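Long-range contact in ketosynthase (Streptomyces sp. MSC090213JE08, PDB 6KXF), which probably takes part in joining acyl units carried by an acyl carrier protein, as beta-ketoacyl synthases do: residues 196-201 and 238-243. Numbering follows the deposited sequence.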
loop_
_atom_site.group_PDB
_atom_site.type_symbol
_atom_site.label_atom_id
_atom_site.label_comp_id
_atom_site.label_asym_id
_atom_site.label_seq_id
_atom_site.Cartn_x
_atom_site.Cartn_y
_atom_site.Cartn_z
ATOM N N ARG B 196 14.404 -8.265 -10.686
ATOM C CA ARG B 196 13.031 -8.641 -10.348
ATOM C C ARG B 196 12.036 -8.248 -11.439
ATOM O O ARG B 196 10.900 -8.674 -11.402
ATOM C CB ARG B 196 12.560 -7.986 -9.039
ATOM C CG ARG B 196 12.859 -8.835 -7.824
ATOM C CD ARG B 196 12.424 -8.301 -6.462
ATOM N NE ARG B 196 13.541 -8.564 -5.566
ATOM C CZ ARG B 196 13.943 -9.763 -5.156
ATOM N NH1 ARG B 196 13.259 -10.854 -5.476
ATOM N NH2 ARG B 196 15.006 -9.846 -4.377
ATOM N N ALA B 197 12.457 -7.364 -12.341
ATOM C CA ALA B 197 11.661 -6.918 -13.448
ATOM C C ALA B 197 12.598 -6.435 -14.555
ATOM O O ALA B 197 13.711 -5.955 -14.282
ATOM C CB ALA B 197 10.712 -5.822 -13.021
ATOM N N THR B 198 12.127 -6.557 -15.795
ATOM C CA THR B 198 12.904 -6.079 -16.996
ATOM C C THR B 198 12.380 -4.732 -17.499
ATOM O O THR B 198 13.141 -3.950 -18.058
ATOM C CB THR B 198 12.839 -7.105 -18.134
ATOM O OG1 THR B 198 11.460 -7.392 -18.339
ATOM C CG2 THR B 198 13.666 -8.321 -17.808
ATOM N N LYS B 199 11.078 -4.504 -17.316
ATOM C CA LYS B 199 10.382 -3.255 -17.613
ATOM C C LYS B 199 9.557 -2.897 -16.372
ATOM O O LYS B 199 9.350 -3.757 -15.495
ATOM C CB LYS B 199 9.425 -3.413 -18.814
ATOM C CG LYS B 199 10.102 -3.661 -20.154
ATOM C CD LYS B 199 9.234 -3.377 -21.377
ATOM C CE LYS B 199 8.283 -4.504 -21.694
ATOM N NZ LYS B 199 9.012 -5.784 -21.908
ATOM N N TYR B 200 9.024 -1.675 -16.350
ATOM C CA TYR B 200 8.142 -1.185 -15.275
ATOM C C TYR B 200 7.162 -0.151 -15.825
ATOM O O TYR B 200 7.523 0.659 -16.666
ATOM C CB TYR B 200 8.979 -0.592 -14.130
ATOM C CG TYR B 200 8.873 -1.344 -12.827
ATOM C CD1 TYR B 200 7.799 -1.162 -11.962
ATOM C CD2 TYR B 200 9.859 -2.219 -12.447
ATOM C CE1 TYR B 200 7.725 -1.836 -10.748
ATOM C CE2 TYR B 200 9.806 -2.900 -11.240
ATOM C CZ TYR B 200 8.737 -2.714 -10.391
ATOM O OH TYR B 200 8.674 -3.439 -9.231
ATOM N N LEU B 201 5.921 -0.228 -15.361
ATOM C CA LEU B 201 5.002 0.898 -15.346
ATOM C C LEU B 201 5.226 1.612 -14.010
ATOM O O LEU B 201 5.033 1.001 -12.962
ATOM C CB LEU B 201 3.546 0.445 -15.421
ATOM C CG LEU B 201 2.998 0.118 -16.803
ATOM C CD1 LEU B 201 3.793 -0.993 -17.457
ATOM C CD2 LEU B 201 1.525 -0.251 -16.727
ATOM N N VAL B 238 9.270 2.208 -18.274
ATOM C CA VAL B 238 10.689 2.202 -17.977
ATOM C C VAL B 238 11.299 0.868 -18.422
ATOM O O VAL B 238 10.697 -0.205 -18.264
ATOM C CB VAL B 238 10.921 2.444 -16.473
ATOM C CG1 VAL B 238 12.390 2.579 -16.129
ATOM C CG2 VAL B 238 10.130 3.658 -16.012
ATOM N N GLU B 239 12.539 0.934 -18.910
ATOM C CA GLU B 239 13.189 -0.197 -19.559
ATOM C C GLU B 239 14.649 -0.080 -19.212
ATOM O O GLU B 239 15.068 0.978 -18.732
ATOM C CB GLU B 239 13.030 -0.157 -21.085
ATOM C CG GLU B 239 11.583 -0.275 -21.544
ATOM C CD GLU B 239 11.293 -0.624 -23.011
ATOM O OE1 GLU B 239 10.455 0.089 -23.629
ATOM O OE2 GLU B 239 11.839 -1.641 -23.516
ATOM N N GLN B 240 15.403 -1.161 -19.414
ATOM C CA GLN B 240 16.856 -1.085 -19.265
ATOM C C GLN B 240 17.390 -0.552 -20.604
ATOM O O GLN B 240 16.867 -0.945 -21.632
ATOM C CB GLN B 240 17.405 -2.439 -18.792
ATOM C CG GLN B 240 16.719 -2.894 -17.514
ATOM C CD GLN B 240 17.142 -4.235 -16.978
ATOM O OE1 GLN B 240 17.759 -4.313 -15.917
ATOM N NE2 GLN B 240 16.755 -5.295 -17.675
ATOM N N ALA B 241 18.343 0.393 -20.558
ATOM C CA ALA B 241 18.947 1.015 -21.743
ATOM C C ALA B 241 19.321 -0.061 -22.773
ATOM O O ALA B 241 18.760 -0.112 -23.853
ATOM C CB ALA B 241 20.153 1.829 -21.334
ATOM N N GLU B 242 20.188 -0.991 -22.366
ATOM C CA GLU B 242 20.855 -1.934 -23.275
ATOM C C GLU B 242 19.916 -3.092 -23.661
ATOM O O GLU B 242 20.394 -4.158 -23.998
ATOM C CB GLU B 242 22.154 -2.488 -22.663
ATOM C CG GLU B 242 22.597 -1.816 -21.370
ATOM C CD GLU B 242 21.622 -1.987 -20.212
ATOM O OE1 GLU B 242 21.290 -0.971 -19.567
ATOM O OE2 GLU B 242 21.154 -3.125 -19.984
ATOM N N ALA B 243 18.593 -2.891 -23.610
ATOM C CA ALA B 243 17.618 -3.878 -24.129
ATOM C C ALA B 243 16.313 -3.192 -24.528
ATOM O O ALA B 243 15.299 -3.868 -24.807
ATOM C CB ALA B 243 17.337 -4.950 -23.101
HETATM O O HOH W 1 14.490 -3.806 -20.367
#
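The carboxylate of Glu239 has the side chain of Lys199 over one face: CD of Lys199 stands 3.8 Å from CD of Glu239, almost straight above its plane. The oxygens are taken up elsewhere. OE1 of Glu239 makes a salt bridge to Arg246 and a hydrogen bond with Thr23, and OE2 accepts from the backbone N of Glu245. The second flat group, the amide of Gln240, has CA of Thr198 over its face, 4.0 Å from NE2 of Gln240.

These residues join antiparallel strands 199-206 and 232-240 in the mixed sheet of a thiolase-type fold, as expected of a ketosynthase. Strand 114-119 runs parallel to 199-206 on its other edge, and strand 20-29 borders 232-240. Tyr200 and Val238 form a hydrogen-bonded pair. The bond from N of Val238 to O of Tyr200 is 2.8 Å long, fairly straight and in the carbonyl plane. The return bond, from N of Tyr200 to O of Val238, is 2.9 Å and more bent, at 146° at the hydrogen. The same O of Val238 also takes a CA-H contact from Lys199. On this face CB of Tyr200 meets CB of Val238, while the ring leads away to pack on helix 180-193.

Lys199 and Glu239 point side by side from the other face. The lysine chain folds at chi3 (-81°) and again at chi4, and NZ of Lys199 stays 5.3 Å from OE2 of Glu239. A serine in place of Lys199 has no chain to reach over the carboxylate and no charge, and Glu239 would probably be packed less tightly on that face and lean more on Arg246 for counter-charge. Beyond the last direct bond a water continues the pairing, donating to O of Thr198 at 2.7 Å and accepting from N of Gln240 at 3.0 Å.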